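Local coordinates for protein putative sulfatase yidJ (Bacteroides fragilis, PDB 2QZU) that probably hydrolyses sulfate esters, as a metal-dependent enzyme of the sulfatase family, at residues W133-Y139 with E156-R162; K256-D260 with P444-N448; R417-Y423 with V435-T441. All blocks are in the same frame, centred on the assembly; numbering follows the deposited sequence.

Interaction 1: W133-Y139 with E156-R162; sequences WHLDAPY and EWCPPER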
loop_
_atom_site.group_PDB
_atom_site.type_symbol
_atom_site.label_atom_id
_atom_site.label_comp_id
_atom_site.label_asym_id
_atom_site.label_seq_id
_atom_site.Cartn_x
_atom_site.Cartn_y
_atom_site.Cartn_z
ATOM N N TRP A 133 -9.389 -19.478 -0.575
ATOM C CA TRP A 133 -10.707 -20.123 -0.624
ATOM C C TRP A 133 -11.788 -19.061 -0.855
ATOM O O TRP A 133 -12.600 -19.161 -1.779
ATOM C CB TRP A 133 -10.941 -20.849 0.709
ATOM C CG TRP A 133 -12.271 -21.524 0.884
ATOM C CD1 TRP A 133 -13.186 -21.281 1.872
ATOM C CD2 TRP A 133 -12.801 -22.603 0.103
ATOM N NE1 TRP A 133 -14.250 -22.149 1.757
ATOM C CE2 TRP A 133 -14.038 -22.971 0.679
ATOM C CE3 TRP A 133 -12.348 -23.298 -1.028
ATOM C CZ2 TRP A 133 -14.831 -24.005 0.164
ATOM C CZ3 TRP A 133 -13.139 -24.332 -1.544
ATOM C CH2 TRP A 133 -14.367 -24.671 -0.944
ATOM N N HIS A 134 -11.778 -18.043 0.004
ATOM C CA HIS A 134 -12.701 -16.909 -0.038
ATOM C C HIS A 134 -14.177 -17.270 -0.231
ATOM O O HIS A 134 -14.862 -16.663 -1.050
ATOM C CB HIS A 134 -12.281 -15.922 -1.136
ATOM C CG HIS A 134 -12.771 -14.524 -0.906
ATOM N ND1 HIS A 134 -12.707 -13.542 -1.876
ATOM C CD2 HIS A 134 -13.321 -13.937 0.182
ATOM C CE1 HIS A 134 -13.195 -12.416 -1.391
ATOM N NE2 HIS A 134 -13.575 -12.626 -0.142
ATOM N N LEU A 135 -14.662 -18.255 0.521
ATOM C CA LEU A 135 -16.061 -18.650 0.413
ATOM C C LEU A 135 -16.764 -18.743 1.771
ATOM O O LEU A 135 -17.858 -19.300 1.874
ATOM C CB LEU A 135 -16.175 -19.982 -0.343
ATOM C CG LEU A 135 -16.040 -19.855 -1.866
ATOM C CD1 LEU A 135 -15.857 -21.235 -2.483
ATOM C CD2 LEU A 135 -17.280 -19.158 -2.435
ATOM N N ASP A 136 -16.135 -18.187 2.804
ATOM C CA ASP A 136 -16.715 -18.187 4.151
ATOM C C ASP A 136 -16.969 -16.759 4.648
ATOM O O ASP A 136 -16.128 -15.876 4.480
ATOM C CB ASP A 136 -15.787 -18.902 5.140
ATOM C CG ASP A 136 -15.566 -20.361 4.787
ATOM O OD1 ASP A 136 -16.561 -21.094 4.608
ATOM O OD2 ASP A 136 -14.395 -20.774 4.693
ATOM N N ALA A 137 -18.129 -16.543 5.262
ATOM C CA ALA A 137 -18.487 -15.229 5.801
ATOM C C ALA A 137 -17.796 -15.000 7.148
ATOM O O ALA A 137 -17.899 -15.823 8.057
ATOM C CB ALA A 137 -20.005 -15.132 5.971
ATOM N N PRO A 138 -17.077 -13.878 7.296
ATOM C CA PRO A 138 -16.406 -13.630 8.577
ATOM C C PRO A 138 -17.423 -13.353 9.689
ATOM O O PRO A 138 -18.522 -12.868 9.424
ATOM C CB PRO A 138 -15.539 -12.401 8.286
ATOM C CG PRO A 138 -15.334 -12.447 6.786
ATOM C CD PRO A 138 -16.699 -12.865 6.295
ATOM N N TYR A 139 -17.059 -13.673 10.927
ATOM C CA TYR A 139 -17.937 -13.421 12.067
ATOM C C TYR A 139 -17.088 -12.986 13.267
ATOM O O TYR A 139 -15.911 -13.327 13.356
ATOM C CB TYR A 139 -18.769 -14.672 12.390
ATOM C CG TYR A 139 -18.002 -15.811 13.017
ATOM C CD1 TYR A 139 -17.717 -15.811 14.382
ATOM C CD2 TYR A 139 -17.567 -16.891 12.249
ATOM C CE1 TYR A 139 -17.022 -16.855 14.970
ATOM C CE2 TYR A 139 -16.864 -17.946 12.832
ATOM C CZ TYR A 139 -16.599 -17.917 14.193
ATOM O OH TYR A 139 -15.903 -18.943 14.784
ATOM N N GLU A 156 -11.690 -15.172 6.974
ATOM C CA GLU A 156 -12.310 -16.075 7.932
ATOM C C GLU A 156 -11.772 -17.498 7.763
ATOM O O GLU A 156 -11.305 -17.877 6.691
ATOM C CB GLU A 156 -13.833 -16.050 7.755
ATOM C CG GLU A 156 -14.603 -16.936 8.730
ATOM C CD GLU A 156 -14.268 -16.640 10.187
ATOM O OE1 GLU A 156 -14.603 -15.538 10.673
ATOM O OE2 GLU A 156 -13.664 -17.513 10.844
ATOM N N TRP A 157 -11.828 -18.269 8.841
ATOM C CA TRP A 157 -11.364 -19.651 8.859
ATOM C C TRP A 157 -12.425 -20.561 8.250
ATOM O O TRP A 157 -13.618 -20.262 8.313
ATOM C CB TRP A 157 -11.110 -20.065 10.318
ATOM C CG TRP A 157 -10.654 -21.489 10.540
ATOM C CD1 TRP A 157 -9.546 -22.093 10.011
ATOM C CD2 TRP A 157 -11.252 -22.453 11.418
ATOM N NE1 TRP A 157 -9.415 -23.368 10.508
ATOM C CE2 TRP A 157 -10.449 -23.615 11.375
ATOM C CE3 TRP A 157 -12.388 -22.448 12.241
ATOM C CZ2 TRP A 157 -10.745 -24.762 12.121
ATOM C CZ3 TRP A 157 -12.684 -23.588 12.984
ATOM C CH2 TRP A 157 -11.863 -24.730 12.917
ATOM N N CYS A 158 -11.992 -21.669 7.652
ATOM C CA CYS A 158 -12.930 -22.630 7.087
ATOM C C CYS A 158 -12.822 -23.877 7.951
ATOM O O CYS A 158 -11.852 -24.626 7.849
ATOM C CB CYS A 158 -12.574 -22.988 5.641
ATOM S SG CYS A 158 -13.777 -24.114 4.864
ATOM N N PRO A 159 -13.803 -24.100 8.837
ATOM C CA PRO A 159 -13.766 -25.282 9.703
ATOM C C PRO A 159 -13.881 -26.547 8.850
ATOM O O PRO A 159 -14.399 -26.503 7.734
ATOM C CB PRO A 159 -14.969 -25.071 10.624
ATOM C CG PRO A 159 -15.932 -24.322 9.754
ATOM C CD PRO A 159 -15.038 -23.322 9.049
ATOM N N PRO A 160 -13.402 -27.688 9.364
ATOM C CA PRO A 160 -13.466 -28.945 8.611
ATOM C C PRO A 160 -14.809 -29.286 7.962
ATOM O O PRO A 160 -14.848 -29.746 6.816
ATOM C CB PRO A 160 -13.041 -29.983 9.649
ATOM C CG PRO A 160 -12.041 -29.225 10.469
ATOM C CD PRO A 160 -12.746 -27.895 10.669
ATOM N N GLU A 161 -15.906 -29.058 8.678
ATOM C CA GLU A 161 -17.222 -29.382 8.143
ATOM C C GLU A 161 -17.666 -28.486 6.985
ATOM O O GLU A 161 -18.696 -28.743 6.357
ATOM C CB GLU A 161 -18.284 -29.361 9.255
ATOM C CG GLU A 161 -18.619 -27.979 9.795
ATOM C CD GLU A 161 -17.696 -27.533 10.913
ATOM O OE1 GLU A 161 -16.596 -28.113 11.062
ATOM O OE2 GLU A 161 -18.072 -26.591 11.641
ATOM N N ARG A 162 -16.893 -27.439 6.700
ATOM C CA ARG A 162 -17.217 -26.544 5.586
ATOM C C ARG A 162 -16.180 -26.647 4.461
ATOM O O ARG A 162 -16.140 -25.803 3.567
ATOM C CB ARG A 162 -17.313 -25.089 6.066
ATOM C CG ARG A 162 -18.614 -24.754 6.808
ATOM C CD ARG A 162 -18.655 -23.294 7.261
ATOM N NE ARG A 162 -18.519 -22.354 6.151
ATOM C CZ ARG A 162 -19.500 -22.035 5.312
ATOM N NH1 ARG A 162 -20.704 -22.573 5.459
ATOM N NH2 ARG A 162 -19.270 -21.189 4.313
HETATM O O HOH W 1 -16.847 -23.178 2.870
HETATM O O HOH W 2 -12.095 -19.421 4.628
#
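Two waters and an ion pair converge on one carboxylate, that of the buried Asp136, between two pieces of chain with no backbone-to-backbone pairing. Asp136 OD1 takes hydrogen bonds from Arg162 NE (2.8 Å) and Arg162 NH2 (2.7 Å), so the bridge rests on a single carboxylate oxygen. That same OD1 of Asp136 accepts from water 1 (2.7 Å), which also donates to Arg162 O (2.8 Å) and accepts from Trp133 NE1 (3.0 Å), tying the indole into the charged cluster. Water 2 links the other oxygen, Asp136 OD2, to Glu156 O, at 2.7 Å from each. Cys158 SG sits obliquely beside the indole, 3.7 Å from Trp133 NE1, in a sulfur-aromatic contact. At the far end Glu156 splits its carboxylate: OE1 accepts from Tyr139 N (3.1 Å), while OE2 takes the amide of its own neighbour, Trp157 N (2.8 Å), and a salt bridge from Arg190. The Glu156 chain lies along Pro138, with CB 4.0 Å from Pro138 CG. His134 takes no part in this contact; its ND1 bonds to Ser76, the predicted formylglycine site, unmodified in this model, so the cluster probably backs the active-site region. Both segments belong to the long loop between strands 126-130 and 168-172 at one edge of the large mixed sheet; Trp133 meets Tyr129 and Trp169 edge-to-face, and Leu135 packs on helix 76-85.

Interaction 2: K256-D260 with P444-N448; sequences KGRPD and PHEMN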
loop_
_atom_site.group_PDB
_atom_site.type_symbol
_atom_site.label_atom_id
_atom_site.label_comp_id
_atom_site.label_asym_id
_atom_site.label_seq_id
_atom_site.Cartn_x
_atom_site.Cartn_y
_atom_site.Cartn_z
ATOM N N LYS A 256 -0.838 1.306 -27.487
ATOM C CA LYS A 256 -1.047 1.510 -28.916
ATOM C C LYS A 256 -2.265 0.754 -29.446
ATOM O O LYS A 256 -2.355 -0.467 -29.322
ATOM C CB LYS A 256 0.202 1.066 -29.685
ATOM C CG LYS A 256 0.152 1.359 -31.172
ATOM C CD LYS A 256 0.199 2.855 -31.425
ATOM C CE LYS A 256 0.153 3.169 -32.908
ATOM N NZ LYS A 256 0.308 4.628 -33.149
ATOM N N GLY A 257 -3.199 1.488 -30.045
ATOM C CA GLY A 257 -4.393 0.867 -30.593
ATOM C C GLY A 257 -5.373 0.406 -29.529
ATOM O O GLY A 257 -6.210 -0.462 -29.780
ATOM N N ARG A 258 -5.267 0.982 -28.337
ATOM C CA ARG A 258 -6.153 0.629 -27.233
ATOM C C ARG A 258 -6.957 1.849 -26.802
ATOM O O ARG A 258 -6.621 2.508 -25.820
ATOM C CB ARG A 258 -5.340 0.099 -26.041
ATOM C CG ARG A 258 -4.741 -1.295 -26.237
ATOM C CD ARG A 258 -5.822 -2.367 -26.308
ATOM N NE ARG A 258 -6.610 -2.427 -25.078
ATOM C CZ ARG A 258 -6.216 -3.019 -23.952
ATOM N NH1 ARG A 258 -5.035 -3.623 -23.881
ATOM N NH2 ARG A 258 -7.000 -2.986 -22.884
ATOM N N PRO A 259 -8.036 2.166 -27.535
ATOM C CA PRO A 259 -8.856 3.328 -27.181
ATOM C C PRO A 259 -9.528 3.197 -25.815
ATOM O O PRO A 259 -9.990 4.187 -25.250
ATOM C CB PRO A 259 -9.859 3.405 -28.332
ATOM C CG PRO A 259 -10.010 1.968 -28.747
ATOM C CD PRO A 259 -8.585 1.471 -28.714
ATOM N N ASP A 260 -9.576 1.978 -25.283
ATOM C CA ASP A 260 -10.193 1.754 -23.976
ATOM C C ASP A 260 -9.272 2.149 -22.821
ATOM O O ASP A 260 -9.713 2.249 -21.678
ATOM C CB ASP A 260 -10.636 0.288 -23.833
ATOM C CG ASP A 260 -9.499 -0.694 -24.030
ATOM O OD1 ASP A 260 -8.678 -0.487 -24.946
ATOM O OD2 ASP A 260 -9.434 -1.689 -23.275
ATOM N N PRO A 444 -14.089 -4.044 -31.077
ATOM C CA PRO A 444 -13.454 -4.974 -30.136
ATOM C C PRO A 444 -13.132 -4.422 -28.750
ATOM O O PRO A 444 -13.121 -5.167 -27.769
ATOM C CB PRO A 444 -12.205 -5.428 -30.894
ATOM C CG PRO A 444 -11.867 -4.226 -31.731
ATOM C CD PRO A 444 -13.221 -3.806 -32.245
ATOM N N HIS A 445 -12.874 -3.122 -28.660
ATOM C CA HIS A 445 -12.546 -2.520 -27.372
ATOM C C HIS A 445 -13.773 -1.950 -26.673
ATOM O O HIS A 445 -13.660 -1.197 -25.704
ATOM C CB HIS A 445 -11.473 -1.452 -27.567
ATOM C CG HIS A 445 -10.230 -1.978 -28.214
ATOM N ND1 HIS A 445 -9.434 -2.935 -27.620
ATOM C CD2 HIS A 445 -9.684 -1.733 -29.428
ATOM C CE1 HIS A 445 -8.454 -3.261 -28.445
ATOM N NE2 HIS A 445 -8.582 -2.549 -29.547
ATOM N N GLU A 446 -14.942 -2.323 -27.185
ATOM C CA GLU A 446 -16.228 -1.918 -26.625
ATOM C C GLU A 446 -16.323 -0.455 -26.205
ATOM O O GLU A 446 -16.461 -0.137 -25.020
ATOM C CB GLU A 446 -16.553 -2.839 -25.450
ATOM C CG GLU A 446 -16.546 -4.308 -25.858
ATOM C CD GLU A 446 -16.712 -5.260 -24.689
ATOM O OE1 GLU A 446 -17.569 -6.163 -24.779
ATOM O OE2 GLU A 446 -15.980 -5.113 -23.688
HETATM N N MSE A 447 -16.276 0.428 -27.195
HETATM C CA MSE A 447 -16.345 1.865 -26.964
HETATM C C MSE A 447 -17.689 2.458 -27.383
HETATM O O MSE A 447 -18.029 3.571 -26.985
HETATM C CB MSE A 447 -15.245 2.576 -27.758
HETATM C CG MSE A 447 -13.843 2.062 -27.509
HETATM SE SE MSE A 447 -13.280 2.325 -25.684
HETATM C CE MSE A 447 -13.066 4.253 -25.708
ATOM N N ASN A 448 -18.451 1.719 -28.184
ATOM C CA ASN A 448 -19.733 2.214 -28.683
ATOM C C ASN A 448 -20.933 1.391 -28.248
ATOM O O ASN A 448 -21.128 0.276 -28.730
ATOM C CB ASN A 448 -19.708 2.246 -30.216
ATOM C CG ASN A 448 -20.827 3.087 -30.810
ATOM O OD1 ASN A 448 -21.039 3.079 -32.024
ATOM N ND2 ASN A 448 -21.537 3.822 -29.963
#
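Arg258 is folded back on itself, with chi1 to chi3 all m, and that curl brings its guanidinium round to Asp260 in its own segment. Arg258 NE donates to Asp260 OD1 and Arg258 NH2 to Asp260 OD2, each at 2.8 Å, a two-pronged salt bridge; Asp260 uses a p rotamer for chi1 to present both oxygens. His445, in an m rotamer, packs its ring against Arg258 and Pro259. His445 CE1 comes to 3.5 Å from Arg258 CD, and His445 CD2 to 3.5 Å from Pro259 CD. His445 NE2 is 3.2 Å from Gly257 O, but the angle is too poor for a hydrogen bond. Gly257 itself has positive phi, a turn that glycine makes easily. Met447, modelled as selenomethionine, also curls through three m torsions: its SE reaches 3.6 Å from Asp260 CA, its CE 3.1 Å from Pro259 O, and its CG lies 4.0 Å from Pro259 CG. Thus Pro259 touches both His445 and Met447. Asp443 accepts hydrogen bonds from the amides of Met447 and Asn448, and His321 packs against both Asp260 and Met447. This is a surface loop-to-loop contact, joining the connection before the long helix 267-299 to the one that leads from the C-terminal four-stranded antiparallel sheet to helix 455-471.

Interaction 3: R417-Y423 with V435-T441; sequences RTDRYTY and VILFDRT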
loop_
_atom_site.group_PDB
_atom_site.type_symbol
_atom_site.label_atom_id
_atom_site.label_comp_id
_atom_site.label_asym_id
_atom_site.label_seq_id
_atom_site.Cartn_x
_atom_site.Cartn_y
_atom_site.Cartn_z
ATOM N N ARG A 417 -23.282 -12.989 -23.504
ATOM C CA ARG A 417 -22.096 -12.770 -24.321
ATOM C C ARG A 417 -22.112 -13.814 -25.426
ATOM O O ARG A 417 -22.008 -15.011 -25.154
ATOM C CB ARG A 417 -20.809 -12.919 -23.488
ATOM C CG ARG A 417 -19.510 -12.663 -24.285
ATOM C CD ARG A 417 -18.269 -12.819 -23.401
ATOM N NE ARG A 417 -17.017 -12.533 -24.105
ATOM C CZ ARG A 417 -16.473 -13.317 -25.033
ATOM N NH1 ARG A 417 -17.063 -14.449 -25.384
ATOM N NH2 ARG A 417 -15.325 -12.971 -25.606
ATOM N N THR A 418 -22.285 -13.373 -26.669
ATOM C CA THR A 418 -22.273 -14.304 -27.790
ATOM C C THR A 418 -20.883 -14.181 -28.405
ATOM O O THR A 418 -20.084 -13.349 -27.966
ATOM C CB THR A 418 -23.321 -13.946 -28.867
ATOM O OG1 THR A 418 -22.832 -12.868 -29.673
ATOM C CG2 THR A 418 -24.637 -13.539 -28.218
ATOM N N ASP A 419 -20.593 -14.992 -29.417
ATOM C CA ASP A 419 -19.283 -14.933 -30.051
ATOM C C ASP A 419 -19.014 -13.591 -30.724
ATOM O O ASP A 419 -17.895 -13.333 -31.162
ATOM C CB ASP A 419 -19.116 -16.065 -31.074
ATOM C CG ASP A 419 -20.246 -16.118 -32.081
ATOM O OD1 ASP A 419 -20.788 -15.050 -32.440
ATOM O OD2 ASP A 419 -20.584 -17.234 -32.525
ATOM N N ARG A 420 -20.030 -12.735 -30.798
ATOM C CA ARG A 420 -19.867 -11.427 -31.428
ATOM C C ARG A 420 -20.340 -10.249 -30.583
ATOM O O ARG A 420 -19.705 -9.190 -30.576
ATOM C CB ARG A 420 -20.609 -11.389 -32.769
ATOM C CG ARG A 420 -20.560 -10.024 -33.445
ATOM C CD ARG A 420 -21.334 -10.000 -34.754
ATOM N NE ARG A 420 -21.232 -8.696 -35.405
ATOM C CZ ARG A 420 -21.867 -8.363 -36.525
ATOM N NH1 ARG A 420 -22.660 -9.237 -37.131
ATOM N NH2 ARG A 420 -21.709 -7.152 -37.039
ATOM N N TYR A 421 -21.449 -10.433 -29.872
ATOM C CA TYR A 421 -22.032 -9.369 -29.057
ATOM C C TYR A 421 -21.993 -9.567 -27.545
ATOM O O TYR A 421 -21.991 -10.689 -27.048
ATOM C CB TYR A 421 -23.509 -9.184 -29.431
ATOM C CG TYR A 421 -23.781 -8.795 -30.867
ATOM C CD1 TYR A 421 -23.621 -7.478 -31.294
ATOM C CD2 TYR A 421 -24.207 -9.746 -31.796
ATOM C CE1 TYR A 421 -23.883 -7.114 -32.617
ATOM C CE2 TYR A 421 -24.470 -9.393 -33.119
ATOM C CZ TYR A 421 -24.304 -8.077 -33.519
ATOM O OH TYR A 421 -24.559 -7.724 -34.826
ATOM N N THR A 422 -21.963 -8.452 -26.821
ATOM C CA THR A 422 -22.045 -8.480 -25.367
ATOM C C THR A 422 -23.257 -7.595 -25.095
ATOM O O THR A 422 -23.260 -6.410 -25.435
ATOM C CB THR A 422 -20.798 -7.891 -24.681
ATOM O OG1 THR A 422 -19.674 -8.743 -24.928
ATOM C CG2 THR A 422 -21.018 -7.797 -23.170
ATOM N N TYR A 423 -24.296 -8.190 -24.517
ATOM C CA TYR A 423 -25.538 -7.484 -24.216
ATOM C C TYR A 423 -25.801 -7.520 -22.721
ATOM O O TYR A 423 -25.582 -8.540 -22.071
ATOM C CB TYR A 423 -26.703 -8.159 -24.951
ATOM C CG TYR A 423 -28.070 -7.583 -24.647
ATOM C CD1 TYR A 423 -28.475 -6.368 -25.198
ATOM C CD2 TYR A 423 -28.959 -8.257 -23.809
ATOM C CE1 TYR A 423 -29.733 -5.839 -24.923
ATOM C CE2 TYR A 423 -30.221 -7.736 -23.529
ATOM C CZ TYR A 423 -30.599 -6.527 -24.090
ATOM O OH TYR A 423 -31.839 -6.003 -23.817
ATOM N N VAL A 435 -29.715 -0.165 -21.033
ATOM C CA VAL A 435 -29.516 -1.242 -21.992
ATOM C C VAL A 435 -28.172 -1.000 -22.667
ATOM O O VAL A 435 -27.897 0.094 -23.160
ATOM C CB VAL A 435 -30.633 -1.271 -23.067
ATOM C CG1 VAL A 435 -30.396 -2.423 -24.029
ATOM C CG2 VAL A 435 -31.993 -1.420 -22.399
ATOM N N ILE A 436 -27.332 -2.026 -22.678
ATOM C CA ILE A 436 -26.006 -1.917 -23.263
ATOM C C ILE A 436 -25.769 -3.012 -24.295
ATOM O O ILE A 436 -26.096 -4.174 -24.067
ATOM C CB ILE A 436 -24.935 -2.010 -22.157
ATOM C CG1 ILE A 436 -25.173 -0.898 -21.128
ATOM C CG2 ILE A 436 -23.539 -1.899 -22.756
ATOM C CD1 ILE A 436 -24.457 -1.107 -19.811
ATOM N N LEU A 437 -25.205 -2.634 -25.438
ATOM C CA LEU A 437 -24.919 -3.591 -26.493
ATOM C C LEU A 437 -23.635 -3.211 -27.215
ATOM O O LEU A 437 -23.486 -2.084 -27.680
ATOM C CB LEU A 437 -26.076 -3.654 -27.497
ATOM C CG LEU A 437 -25.879 -4.579 -28.704
ATOM C CD1 LEU A 437 -25.656 -6.008 -28.231
ATOM C CD2 LEU A 437 -27.098 -4.501 -29.616
ATOM N N PHE A 438 -22.704 -4.155 -27.286
ATOM C CA PHE A 438 -21.437 -3.930 -27.970
ATOM C C PHE A 438 -21.248 -4.971 -29.065
ATOM O O PHE A 438 -21.502 -6.159 -28.853
ATOM C CB PHE A 438 -20.248 -4.048 -27.007
ATOM C CG PHE A 438 -20.202 -2.989 -25.949
ATOM C CD1 PHE A 438 -20.329 -3.333 -24.604
ATOM C CD2 PHE A 438 -19.997 -1.656 -26.286
ATOM C CE1 PHE A 438 -20.250 -2.355 -23.607
ATOM C CE2 PHE A 438 -19.918 -0.674 -25.304
ATOM C CZ PHE A 438 -20.044 -1.024 -23.961
ATOM N N ASP A 439 -20.808 -4.514 -30.232
ATOM C CA ASP A 439 -20.524 -5.392 -31.361
ATOM C C ASP A 439 -19.008 -5.534 -31.292
ATOM O O ASP A 439 -18.280 -4.647 -31.731
ATOM C CB ASP A 439 -20.920 -4.716 -32.678
ATOM C CG ASP A 439 -20.611 -5.575 -33.894
ATOM O OD1 ASP A 439 -19.670 -6.396 -33.829
ATOM O OD2 ASP A 439 -21.299 -5.417 -34.921
ATOM N N ARG A 440 -18.530 -6.643 -30.737
ATOM C CA ARG A 440 -17.093 -6.845 -30.580
ATOM C C ARG A 440 -16.303 -7.053 -31.871
ATOM O O ARG A 440 -15.075 -6.970 -31.869
ATOM C CB ARG A 440 -16.831 -7.998 -29.610
ATOM C CG ARG A 440 -17.465 -7.793 -28.237
ATOM C CD ARG A 440 -16.773 -8.651 -27.180
ATOM N NE ARG A 440 -16.721 -10.057 -27.564
ATOM C CZ ARG A 440 -17.764 -10.884 -27.553
ATOM N NH1 ARG A 440 -18.961 -10.456 -27.169
ATOM N NH2 ARG A 440 -17.610 -12.140 -27.943
ATOM N N THR A 441 -16.998 -7.322 -32.970
ATOM C CA THR A 441 -16.330 -7.514 -34.252
ATOM C C THR A 441 -15.866 -6.163 -34.796
ATOM O O THR A 441 -14.695 -5.990 -35.135
ATOM C CB THR A 441 -17.271 -8.172 -35.281
ATOM O OG1 THR A 441 -17.632 -9.482 -34.825
ATOM C CG2 THR A 441 -16.585 -8.283 -36.642
HETATM O O HOH W 3 -15.540 -14.056 -29.745
#
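A beta hairpin, formed by strands 421-428 and 431-439, ends here, and the contact takes in its open end together with the turn leading in and the residues leading out. Thr422 and Phe438 form the hydrogen-bonded pair: Thr422 N gives to Phe438 O (3.1 Å) and Phe438 N to Thr422 O (3.0 Å). Tyr421 with Asp439 and Tyr423 with Leu437 are non-hydrogen-bonded pairs on the other face, where Leu437 CD1 lies 4.0 Å from Tyr421 CD1 and Tyr423 CE1 touches Val435 CG1 at 3.6 Å. One step past the strand, Arg440 N donates to Arg420 O (2.8 Å). The hairpin supplies the last two strands of the C-terminal four-stranded antiparallel sheet, and helix 455-471 packs on the Tyr421 and Tyr423 face. In the turn that leads into strand 421-428, Thr418 OG1 accepts from Arg420 N (3.0 Å) and Tyr421 N (2.8 Å), an ST motif, while Asp439 OD1 takes Thr441 N (3.0 Å) in an Asx turn. Arg420 reaches across to Asp439 in a salt bridge, NH2 to OD2 at 2.8 Å and NE to OD1 at 3.2 Å. Arg440 NH2 donates to Thr418 O (2.8 Å), and its guanidinium stacks flat on that of Arg417, centres 3.7 Å apart and planes at 25°. Glu331 forms a salt bridge with Arg417 and a long, weak ion pair with Arg440, offsetting these like charges.

Overall arrangement
From the N terminus, interaction 1 comes first and closes a short loop of 16 residues without helix or strand, between two strands at the edge of the large mixed sheet. The chain finishes that loop before interaction 2 opens at 256-260, whose partner arrives only at 444-448, after 183 residues. Within that span falls interaction 3, the hairpin of the C-terminal sheet, closed over just 11 residues. Interactions 2 and 3 touch: Glu446 and Asn448 pack against Phe438, and Glu446 also meets Thr422 and Arg440. Interaction 2 joins the C-terminal part to the loop before helix 267-299, while interaction 3 holds two strands of the C-terminal sheet together. Interaction 1 lies across the chain's centre, about 37 to 40 Å away between centres.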